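Side-chain contacts in Succinylglutamatedesuccinylase/aspartoacylase (PDB 3CDX), which probably hydrolyses carbon-nitrogen bonds of linear amides, as a metal-dependent member of the succinylglutamate desuccinylase/aspartoacylase family, and binds a calcium ion in this crystal: residues R78-P82 with E83-G87; S102-R105 with L106-D110; Q128-A131 with H132-S136; G219-I223 with E224-I228. All coordinates share one frame; numbering follows the deposited sequence.

Contact 1 of 4, residues R78-P82 with E83-G87; sequences RRLRP and EEVQG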
loop_
_atom_site.group_PDB
_atom_site.type_symbol
_atom_site.label_atom_id
_atom_site.label_comp_id
_atom_site.label_asym_id
_atom_site.label_seq_id
_atom_site.Cartn_x
_atom_site.Cartn_y
_atom_site.Cartn_z
ATOM N N ARG A 78 -26.901 -26.662 0.828
ATOM C CA ARG A 78 -27.591 -26.778 -0.448
ATOM C C ARG A 78 -28.510 -28.021 -0.519
ATOM O O ARG A 78 -29.540 -27.987 -1.193
ATOM C CB ARG A 78 -26.576 -26.785 -1.616
ATOM C CG ARG A 78 -27.205 -26.737 -3.009
ATOM C CD ARG A 78 -26.160 -26.595 -4.139
ATOM N NE ARG A 78 -25.122 -27.619 -4.076
ATOM C CZ ARG A 78 -25.250 -28.836 -4.599
ATOM N NH1 ARG A 78 -26.372 -29.181 -5.213
ATOM N NH2 ARG A 78 -24.268 -29.722 -4.485
ATOM N N ARG A 79 -28.098 -29.095 0.161
ATOM C CA ARG A 79 -28.713 -30.430 0.054
ATOM C C ARG A 79 -29.766 -30.737 1.130
ATOM O O ARG A 79 -30.796 -31.343 0.826
ATOM C CB ARG A 79 -27.645 -31.517 0.120
ATOM C CG ARG A 79 -26.776 -31.672 -1.135
ATOM C CD ARG A 79 -25.669 -32.734 -0.882
ATOM N NE ARG A 79 -24.527 -32.611 -1.802
ATOM C CZ ARG A 79 -23.630 -33.577 -2.055
ATOM N NH1 ARG A 79 -23.722 -34.778 -1.469
ATOM N NH2 ARG A 79 -22.645 -33.350 -2.913
ATOM N N LEU A 80 -29.500 -30.332 2.375
ATOM C CA LEU A 80 -30.350 -30.654 3.534
ATOM C C LEU A 80 -31.808 -30.181 3.418
ATOM O O LEU A 80 -32.064 -29.031 3.100
ATOM C CB LEU A 80 -29.715 -30.089 4.820
ATOM C CG LEU A 80 -30.346 -30.407 6.186
ATOM C CD1 LEU A 80 -30.268 -31.898 6.552
ATOM C CD2 LEU A 80 -29.749 -29.537 7.287
ATOM N N ARG A 81 -32.764 -31.059 3.712
ATOM C CA ARG A 81 -34.211 -30.749 3.553
ATOM C C ARG A 81 -34.968 -30.755 4.877
ATOM O O ARG A 81 -34.642 -31.532 5.768
ATOM C CB ARG A 81 -34.886 -31.741 2.603
ATOM C CG ARG A 81 -34.427 -31.682 1.153
ATOM C CD ARG A 81 -34.736 -32.997 0.440
ATOM N NE ARG A 81 -33.890 -34.132 0.872
ATOM C CZ ARG A 81 -34.352 -35.372 1.134
ATOM N NH1 ARG A 81 -35.658 -35.638 1.056
ATOM N NH2 ARG A 81 -33.516 -36.344 1.514
ATOM N N PRO A 82 -35.990 -29.891 5.008
ATOM C CA PRO A 82 -36.733 -29.797 6.282
ATOM C C PRO A 82 -37.273 -31.132 6.799
ATOM O O PRO A 82 -37.243 -31.400 8.002
ATOM C CB PRO A 82 -37.859 -28.787 5.981
ATOM C CG PRO A 82 -37.433 -28.061 4.768
ATOM C CD PRO A 82 -36.486 -28.935 3.995
ATOM N N GLU A 83 -37.690 -31.992 5.878
ATOM C CA GLU A 83 -38.248 -33.281 6.225
ATOM C C GLU A 83 -37.252 -34.287 6.816
ATOM O O GLU A 83 -37.682 -35.264 7.433
ATOM C CB GLU A 83 -38.963 -33.875 5.009
ATOM C CG GLU A 83 -38.012 -34.502 4.018
ATOM C CD GLU A 83 -38.608 -34.590 2.638
ATOM O OE1 GLU A 83 -39.004 -33.536 2.088
ATOM O OE2 GLU A 83 -38.673 -35.719 2.097
ATOM N N GLU A 84 -35.942 -34.088 6.642
ATOM C CA GLU A 84 -34.978 -34.998 7.302
ATOM C C GLU A 84 -34.641 -34.547 8.725
ATOM O O GLU A 84 -33.880 -35.223 9.438
ATOM C CB GLU A 84 -33.651 -35.114 6.534
ATOM C CG GLU A 84 -33.706 -35.128 5.014
ATOM C CD GLU A 84 -32.335 -34.862 4.408
ATOM O OE1 GLU A 84 -31.425 -35.694 4.626
ATOM O OE2 GLU A 84 -32.161 -33.824 3.720
ATOM N N VAL A 85 -35.194 -33.407 9.128
ATOM C CA VAL A 85 -34.754 -32.690 10.331
ATOM C C VAL A 85 -35.741 -32.742 11.498
ATOM O O VAL A 85 -36.947 -32.552 11.312
ATOM C CB VAL A 85 -34.375 -31.232 9.952
ATOM C CG1 VAL A 85 -34.354 -30.285 11.141
ATOM C CG2 VAL A 85 -33.035 -31.240 9.238
ATOM N N GLN A 86 -35.212 -33.037 12.688
ATOM C CA GLN A 86 -35.954 -32.925 13.943
ATOM C C GLN A 86 -35.255 -31.981 14.906
ATOM O O GLN A 86 -34.403 -32.376 15.716
ATOM C CB GLN A 86 -36.247 -34.302 14.570
ATOM C CG GLN A 86 -37.281 -35.125 13.792
ATOM C CD GLN A 86 -38.700 -34.580 13.896
ATOM O OE1 GLN A 86 -39.128 -34.114 14.963
ATOM N NE2 GLN A 86 -39.439 -34.633 12.788
ATOM N N GLY A 87 -35.612 -30.707 14.776
ATOM C CA GLY A 87 -34.928 -29.647 15.474
ATOM C C GLY A 87 -34.615 -28.512 14.512
ATOM O O GLY A 87 -35.469 -28.092 13.728
#

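Contact 2 of 4, residues S102-R105 with L106-D110; sequences SDTR and LSPVD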
loop_
_atom_site.group_PDB
_atom_site.type_symbol
_atom_site.label_atom_id
_atom_site.label_comp_id
_atom_site.label_asym_id
_atom_site.label_seq_id
_atom_site.Cartn_x
_atom_site.Cartn_y
_atom_site.Cartn_z
ATOM N N SER A 102 -10.421 -12.076 -0.273
ATOM C CA SER A 102 -8.971 -11.823 -0.336
ATOM C C SER A 102 -8.130 -13.085 -0.036
ATOM O O SER A 102 -6.873 -13.080 -0.151
ATOM C CB SER A 102 -8.590 -10.685 0.599
ATOM O OG SER A 102 -8.860 -11.087 1.911
ATOM N N ASP A 103 -8.800 -14.175 0.337
ATOM C CA ASP A 103 -8.084 -15.412 0.696
ATOM C C ASP A 103 -7.104 -15.173 1.834
ATOM O O ASP A 103 -5.977 -15.660 1.817
ATOM C CB ASP A 103 -7.412 -16.102 -0.522
ATOM C CG ASP A 103 -6.947 -17.561 -0.221
ATOM O OD1 ASP A 103 -7.318 -18.123 0.825
ATOM O OD2 ASP A 103 -6.243 -18.180 -1.055
ATOM N N THR A 104 -7.525 -14.422 2.849
ATOM C CA THR A 104 -6.611 -14.133 3.948
ATOM C C THR A 104 -7.235 -14.474 5.292
ATOM O O THR A 104 -8.445 -14.553 5.414
ATOM C CB THR A 104 -6.130 -12.619 3.964
ATOM O OG1 THR A 104 -7.272 -11.767 4.020
ATOM C CG2 THR A 104 -5.340 -12.277 2.710
ATOM N N ARG A 105 -6.374 -14.641 6.297
ATOM C CA ARG A 105 -6.775 -14.785 7.694
ATOM C C ARG A 105 -7.342 -13.478 8.231
ATOM O O ARG A 105 -8.430 -13.492 8.837
ATOM C CB ARG A 105 -5.570 -15.186 8.535
ATOM C CG ARG A 105 -5.943 -15.576 9.952
ATOM C CD ARG A 105 -4.675 -15.905 10.739
ATOM N NE ARG A 105 -4.967 -16.145 12.150
ATOM C CZ ARG A 105 -5.324 -17.321 12.646
ATOM N NH1 ARG A 105 -5.448 -18.378 11.848
ATOM N NH2 ARG A 105 -5.571 -17.442 13.936
ATOM N N LEU A 106 -6.598 -12.367 8.036
ATOM C CA LEU A 106 -6.970 -11.035 8.527
ATOM C C LEU A 106 -7.892 -10.370 7.537
ATOM O O LEU A 106 -7.852 -10.684 6.333
ATOM C CB LEU A 106 -5.718 -10.118 8.694
ATOM C CG LEU A 106 -4.522 -10.669 9.503
ATOM C CD1 LEU A 106 -3.511 -9.562 9.864
ATOM C CD2 LEU A 106 -4.983 -11.397 10.726
ATOM N N SER A 107 -8.707 -9.443 8.036
ATOM C CA SER A 107 -9.684 -8.731 7.222
ATOM C C SER A 107 -9.047 -7.663 6.348
ATOM O O SER A 107 -8.339 -6.801 6.862
ATOM C CB SER A 107 -10.687 -8.033 8.135
ATOM O OG SER A 107 -11.701 -7.376 7.390
ATOM N N PRO A 108 -9.354 -7.664 5.037
ATOM C CA PRO A 108 -8.822 -6.539 4.237
ATOM C C PRO A 108 -9.644 -5.245 4.465
ATOM O O PRO A 108 -9.315 -4.202 3.896
ATOM C CB PRO A 108 -9.019 -7.018 2.774
ATOM C CG PRO A 108 -10.285 -7.863 2.865
ATOM C CD PRO A 108 -10.181 -8.583 4.232
ATOM N N VAL A 109 -10.726 -5.309 5.239
ATOM C CA VAL A 109 -11.509 -4.110 5.492
ATOM C C VAL A 109 -10.855 -3.277 6.611
ATOM O O VAL A 109 -10.616 -2.086 6.450
ATOM C CB VAL A 109 -13.014 -4.445 5.828
ATOM C CG1 VAL A 109 -13.768 -3.205 6.338
ATOM C CG2 VAL A 109 -13.736 -5.050 4.618
ATOM N N ASP A 110 -10.533 -3.928 7.728
ATOM C CA ASP A 110 -10.022 -3.255 8.932
ATOM C C ASP A 110 -8.731 -3.871 9.486
ATOM O O ASP A 110 -8.223 -3.485 10.574
ATOM C CB ASP A 110 -11.113 -3.169 10.003
ATOM C CG ASP A 110 -11.663 -4.536 10.420
ATOM O OD1 ASP A 110 -11.096 -5.585 10.033
ATOM O OD2 ASP A 110 -12.645 -4.548 11.194
#

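Contact 3 of 4, residues Q128-A131 with H132-S136; sequences QMLA and HFLDS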
loop_
_atom_site.group_PDB
_atom_site.type_symbol
_atom_site.label_atom_id
_atom_site.label_comp_id
_atom_site.label_asym_id
_atom_site.label_seq_id
_atom_site.Cartn_x
_atom_site.Cartn_y
_atom_site.Cartn_z
ATOM N N GLN A 128 -15.327 -6.215 14.024
ATOM C CA GLN A 128 -15.924 -6.088 15.350
ATOM C C GLN A 128 -17.450 -6.164 15.310
ATOM O O GLN A 128 -18.068 -6.772 16.195
ATOM C CB GLN A 128 -15.484 -4.782 16.046
ATOM C CG GLN A 128 -13.966 -4.608 16.310
ATOM C CD GLN A 128 -13.648 -3.271 16.986
ATOM O OE1 GLN A 128 -13.975 -2.197 16.467
ATOM N NE2 GLN A 128 -13.026 -3.340 18.156
ATOM N N MET A 129 -18.053 -5.532 14.297
ATOM C CA MET A 129 -19.518 -5.525 14.139
ATOM C C MET A 129 -20.038 -6.915 13.707
ATOM O O MET A 129 -21.099 -7.408 14.150
ATOM C CB MET A 129 -19.880 -4.427 13.105
ATOM C CG MET A 129 -21.200 -4.633 12.360
ATOM S SD MET A 129 -21.568 -3.472 10.988
ATOM C CE MET A 129 -20.963 -4.560 9.634
ATOM N N LEU A 130 -19.269 -7.561 12.847
ATOM C CA LEU A 130 -19.580 -8.925 12.447
ATOM C C LEU A 130 -19.401 -9.905 13.622
ATOM O O LEU A 130 -20.209 -10.791 13.806
ATOM C CB LEU A 130 -18.745 -9.347 11.204
ATOM C CG LEU A 130 -18.964 -10.776 10.703
ATOM C CD1 LEU A 130 -20.506 -11.010 10.375
ATOM C CD2 LEU A 130 -18.054 -11.028 9.486
ATOM N N ALA A 131 -18.351 -9.754 14.415
ATOM C CA ALA A 131 -18.181 -10.627 15.564
ATOM C C ALA A 131 -19.378 -10.445 16.511
ATOM O O ALA A 131 -19.899 -11.415 17.023
ATOM C CB ALA A 131 -16.883 -10.336 16.273
ATOM N N HIS A 132 -19.820 -9.196 16.734
ATOM C CA HIS A 132 -20.976 -8.958 17.613
ATOM C C HIS A 132 -22.271 -9.629 17.114
ATOM O O HIS A 132 -22.996 -10.287 17.886
ATOM C CB HIS A 132 -21.195 -7.461 17.859
ATOM C CG HIS A 132 -22.508 -7.149 18.521
ATOM N ND1 HIS A 132 -23.636 -6.795 17.803
ATOM C CD2 HIS A 132 -22.873 -7.145 19.832
ATOM C CE1 HIS A 132 -24.641 -6.599 18.644
ATOM N NE2 HIS A 132 -24.207 -6.803 19.879
ATOM N N PHE A 133 -22.558 -9.498 15.822
ATOM C CA PHE A 133 -23.747 -10.139 15.220
ATOM C C PHE A 133 -23.714 -11.641 15.444
ATOM O O PHE A 133 -24.721 -12.237 15.759
ATOM C CB PHE A 133 -23.817 -9.817 13.714
ATOM C CG PHE A 133 -24.922 -10.566 12.944
ATOM C CD1 PHE A 133 -26.255 -10.131 12.992
ATOM C CD2 PHE A 133 -24.616 -11.682 12.174
ATOM C CE1 PHE A 133 -27.257 -10.798 12.303
ATOM C CE2 PHE A 133 -25.632 -12.375 11.468
ATOM C CZ PHE A 133 -26.958 -11.922 11.536
ATOM N N LEU A 134 -22.549 -12.261 15.277
ATOM C CA LEU A 134 -22.494 -13.712 15.394
ATOM C C LEU A 134 -22.740 -14.187 16.826
ATOM O O LEU A 134 -23.446 -15.146 17.019
ATOM C CB LEU A 134 -21.181 -14.235 14.893
ATOM C CG LEU A 134 -21.202 -14.330 13.389
ATOM C CD1 LEU A 134 -19.817 -13.924 12.927
ATOM C CD2 LEU A 134 -21.626 -15.778 12.917
ATOM N N ASP A 135 -22.156 -13.477 17.793
ATOM C CA ASP A 135 -22.260 -13.795 19.240
ATOM C C ASP A 135 -23.589 -13.392 19.852
ATOM O O ASP A 135 -24.174 -14.155 20.628
ATOM C CB ASP A 135 -21.124 -13.162 20.050
ATOM C CG ASP A 135 -21.361 -13.274 21.594
ATOM O OD1 ASP A 135 -21.327 -14.404 22.148
ATOM O OD2 ASP A 135 -21.602 -12.239 22.243
ATOM N N SER A 136 -24.085 -12.214 19.499
ATOM C CA SER A 136 -25.326 -11.711 20.082
ATOM C C SER A 136 -26.600 -12.115 19.361
ATOM O O SER A 136 -27.634 -12.132 19.969
ATOM C CB SER A 136 -25.277 -10.175 20.171
ATOM O OG SER A 136 -24.271 -9.837 21.103
HETATM O O HOH W 1 -23.239 -6.184 15.119
#

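Contact 4 of 4, residues G219-I223 with E224-I228; sequences GRVNI and EGVRI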
loop_
_atom_site.group_PDB
_atom_site.type_symbol
_atom_site.label_atom_id
_atom_site.label_comp_id
_atom_site.label_asym_id
_atom_site.label_seq_id
_atom_site.Cartn_x
_atom_site.Cartn_y
_atom_site.Cartn_z
ATOM N N GLY A 219 -2.135 -23.401 2.857
ATOM C CA GLY A 219 -2.693 -22.533 1.809
ATOM C C GLY A 219 -3.597 -23.260 0.816
ATOM O O GLY A 219 -4.122 -22.630 -0.113
ATOM N N ARG A 220 -3.778 -24.579 1.025
ATOM C CA ARG A 220 -4.420 -25.455 0.055
ATOM C C ARG A 220 -5.684 -26.134 0.594
ATOM O O ARG A 220 -6.007 -26.006 1.790
ATOM C CB ARG A 220 -3.401 -26.504 -0.459
ATOM C CG ARG A 220 -2.718 -27.417 0.625
ATOM C CD ARG A 220 -3.595 -28.595 1.038
ATOM N NE ARG A 220 -2.878 -29.743 1.645
ATOM C CZ ARG A 220 -2.691 -29.914 2.964
ATOM N NH1 ARG A 220 -3.127 -28.993 3.878
ATOM N NH2 ARG A 220 -2.030 -30.984 3.383
ATOM N N VAL A 221 -6.368 -26.889 -0.286
ATOM C CA VAL A 221 -7.540 -27.664 0.071
ATOM C C VAL A 221 -7.104 -29.122 0.327
ATOM O O VAL A 221 -6.479 -29.770 -0.543
ATOM C CB VAL A 221 -8.636 -27.623 -1.019
ATOM C CG1 VAL A 221 -9.810 -28.552 -0.655
ATOM C CG2 VAL A 221 -9.187 -26.207 -1.204
ATOM N N ASN A 222 -7.406 -29.613 1.534
ATOM C CA ASN A 222 -6.960 -30.951 1.975
ATOM C C ASN A 222 -8.116 -31.915 1.668
ATOM O O ASN A 222 -9.221 -31.772 2.208
ATOM C CB ASN A 222 -6.608 -30.913 3.485
ATOM C CG ASN A 222 -6.070 -32.246 4.020
ATOM O OD1 ASN A 222 -6.642 -33.279 3.762
ATOM N ND2 ASN A 222 -4.955 -32.206 4.778
ATOM N N ILE A 223 -7.869 -32.849 0.754
ATOM C CA ILE A 223 -8.906 -33.774 0.291
ATOM C C ILE A 223 -9.492 -34.603 1.452
ATOM O O ILE A 223 -10.712 -34.800 1.531
ATOM C CB ILE A 223 -8.348 -34.683 -0.832
ATOM C CG1 ILE A 223 -8.080 -33.858 -2.113
ATOM C CG2 ILE A 223 -9.275 -35.848 -1.113
ATOM C CD1 ILE A 223 -7.303 -34.635 -3.212
ATOM N N GLU A 224 -8.617 -35.095 2.337
ATOM C CA GLU A 224 -9.047 -35.889 3.493
ATOM C C GLU A 224 -9.795 -35.014 4.483
ATOM O O GLU A 224 -10.756 -35.471 5.106
ATOM C CB GLU A 224 -7.847 -36.536 4.180
ATOM C CG GLU A 224 -7.459 -37.845 3.561
ATOM C CD GLU A 224 -8.530 -38.925 3.789
ATOM O OE1 GLU A 224 -9.387 -39.108 2.873
ATOM O OE2 GLU A 224 -8.518 -39.544 4.891
ATOM N N GLY A 225 -9.334 -33.758 4.622
ATOM C CA GLY A 225 -9.954 -32.770 5.460
ATOM C C GLY A 225 -11.371 -32.459 5.037
ATOM O O GLY A 225 -12.237 -32.289 5.874
ATOM N N VAL A 226 -11.615 -32.369 3.730
ATOM C CA VAL A 226 -12.959 -32.133 3.211
ATOM C C VAL A 226 -13.842 -33.364 3.524
ATOM O O VAL A 226 -14.990 -33.201 3.934
ATOM C CB VAL A 226 -12.929 -31.866 1.691
ATOM C CG1 VAL A 226 -14.326 -31.899 1.088
ATOM C CG2 VAL A 226 -12.213 -30.508 1.357
ATOM N N ARG A 227 -13.304 -34.574 3.331
ATOM C CA ARG A 227 -14.046 -35.807 3.581
ATOM C C ARG A 227 -14.397 -35.929 5.078
ATOM O O ARG A 227 -15.505 -36.195 5.410
ATOM C CB ARG A 227 -13.235 -37.041 3.133
ATOM C CG ARG A 227 -14.036 -38.401 3.254
ATOM C CD ARG A 227 -13.181 -39.647 2.877
ATOM N NE ARG A 227 -12.027 -39.788 3.779
ATOM C CZ ARG A 227 -12.087 -40.308 5.012
ATOM N NH1 ARG A 227 -13.235 -40.745 5.515
ATOM N NH2 ARG A 227 -11.000 -40.389 5.751
ATOM N N ILE A 228 -13.433 -35.702 5.955
ATOM C CA ILE A 228 -13.647 -35.838 7.399
ATOM C C ILE A 228 -14.619 -34.771 7.911
ATOM O O ILE A 228 -15.506 -35.057 8.726
ATOM C CB ILE A 228 -12.292 -35.866 8.147
ATOM C CG1 ILE A 228 -11.577 -37.208 7.888
ATOM C CG2 ILE A 228 -12.434 -35.532 9.653
ATOM C CD1 ILE A 228 -12.187 -38.449 8.593
#

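Contact 1 of 4, residues R78-P82 with E83-G87
Glu-84 OE2 reaches back to the backbone of Arg-81, taking the N-H of Arg-81 N at 2.8 Å on the anti side of the carboxylate. The turn is closed in the other sense by Glu-84 N, which donates to Arg-81 O at 3.0 Å. Arg-81 bends at chi3 (-71°), and this brings its guanidinium over the Glu-84 carboxylate, the two planes stacked 28° apart. Arg-81 NE lies 3.3 Å from Glu-84 OE2, but the oxygen is well out of the guanidinium plane, so the attraction is one of charge and no N-H points at it. Near that plane, at the edge, Glu-83 OE2 makes a second salt bridge to Arg-81 NH1 at 3.2 Å. An alanine in place of Glu-84 would probably leave Arg-81 N without its acceptor and the guanidinium with one carboxylate fewer to lie on. Beneath the charges, Leu-80 CD1 packs on Val-85 CG2 at 3.9 Å, and both side chains rest on Val-48 of strand 40-50. Backbone and carboxylate bonds close the turn between helix 68-79 and strand 87-92, and the arginine lying between two carboxylates probably offsets part of their mutual repulsion.

Contact 2 of 4, residues S102-R105 with L106-D110
Thr-104 bridges to Leu-106 two residues on. Its CB stands 3.5 Å from Leu-106 O, and the hydroxyl beyond it closes the gap: OG1 donates to Leu-106 O at 2.6 Å, approaching nearly end-on to the carbonyl, with a C=O...O angle of 165°. The torsion that allows this sets OG1 between the backbone N and the carbonyl carbon (chi1 57°), leaving CG2 anti to the carbonyl carbon. OG1 also lies 2.7 Å from Ser-102 OG, and that serine hydroxyl is hydrogen-bonded to Ala-99 O as well. A valine at Thr-104 would probably leave Leu-106 O without this donor and the turn freer to open. Behind the hydroxyls, Pro-108 presses its ring on the serine, CG coming within 3.7 Å of Ser-102 OG. The chain then turns once more, as Val-109 N donates to Ser-107 OG at 3.1 Å in an ST turn.

Arg-105 heads the other way, its chain extended from CG to NE. There NE forms a salt bridge with Asp-113, and the side chain lies beside the metal ligands His-63 and Glu-66, about 4 Å from the calcium ion. Ser-32 and Asn-34 of a neighbouring subunit bond to Arg-105 NE and Leu-106 N. The loop leaves helix 97-102 through a Schellman motif at Asp-103, folds Pro-108 back on Pro-98 of that helix, and reaches helix 126-138, where Ser-107 touches Ser-127 and Asp-110 touches Phe-126.

Contact 3 of 4, residues Q128-A131 with H132-S136
Helix 126-138 carries this contact, two successive turns of one alpha-helix stapled by the usual i to i+4 backbone bonds. His-132 N donates to Gln-128 O, Phe-133 N to Met-129 O, Leu-134 N to Leu-130 O and Asp-135 N to Ala-131 O, at 3.0 to 3.2 Å. On the buried flank Leu-130 and Leu-134 lie one turn apart, and their side chains slant across each other with Leu-130 CD1 3.9 Å from Leu-134 CD1. The same Leu-134 CD1 sits 3.3 Å from Leu-130 O, so this methyl is packed against the backbone as well. Met-129 and Phe-133 mark another side of the helix, which lies on strand 21-30 through Ala-29, Pro-30 and Ala-27. The Asp-135 carboxylate reaches off the helix to a salt bridge with Arg-206, while Gln-128 OE1 turns back to accept from Thr-125 N. His-132 has its CG anti to the backbone N (chi1 169°), and the ring lies with one face under Ser-136 CB, 3.5 Å above the plane. At the edge of that ring, in its plane, a water sits 2.8 Å from His-132 ND1 and donates to Met-129 O at 2.6 Å.

Contact 4 of 4, residues G219-I223 with E224-I228
Asn-222 caps the start of helix 223-239: its OD1 accepts from Gly-225 N at 2.9 Å, the N-cap bond. Gly-225 N comes in from well above the Asn-222 amide plane, 49° out of it, and CG anti to the backbone N (chi1 -177°) is what swings the amide round to the helix end. Further backbone bonds start the helix, Val-226 N to Asn-222 O at 2.9 Å and Arg-227 N to Ile-223 O at 3.2 Å. A CB on Gly-225 would lie only 3.2 Å from Asn-222 CB, so the close cap suits a residue with no side chain.

The ionic part belongs to the first turn as well, running from Glu-224 to Arg-227. Arg-227 takes Glu-224 side-on: NE donates to OE1 at 2.9 Å and NH2 to OE2 at 2.8 Å, both nearly straight, with the oxygens in the guanidinium plane and met on their syn sides. Glu-224 OE1 has a second cation in Arg-252.

The apolar part is Val-221 CG1 against Val-226 CG2, 3.7 Å apart, both valines touching Ile-71 of helix 68-79. Tyr-283 of a neighbouring subunit bonds to Ile-223 N, and Arg-220 makes a cation-pi contact with Trp-218 of that subunit.

The cap answers an N-H at the helix start, and Glu-224, shared by two arginines and near the positive end of the helix dipole, is likely to be held as the carboxylate.

In the fold
Contacts 1 to 4 follow one another along the chain within the catalytic domain, whose metal site is formed by His-63, Glu-66 and His-149. Contact 2 comes nearest to the calcium ion, with the Arg-105 side chain about 4 Å from it. Contacts 3 and 4 stand farther back, Leu-134 about 13 Å and Asn-222 about 14 Å from the ion by side chain, and contact 1 is away from the site. Contacts 2 and 3 touch where Asp-110 OD2 comes 4.2 Å from Gln-128 N. Contacts 2 and 4 have nearest atoms about 5 Å apart, and contacts 1 and 4 share helix 68-79, one at its end and one against its flank.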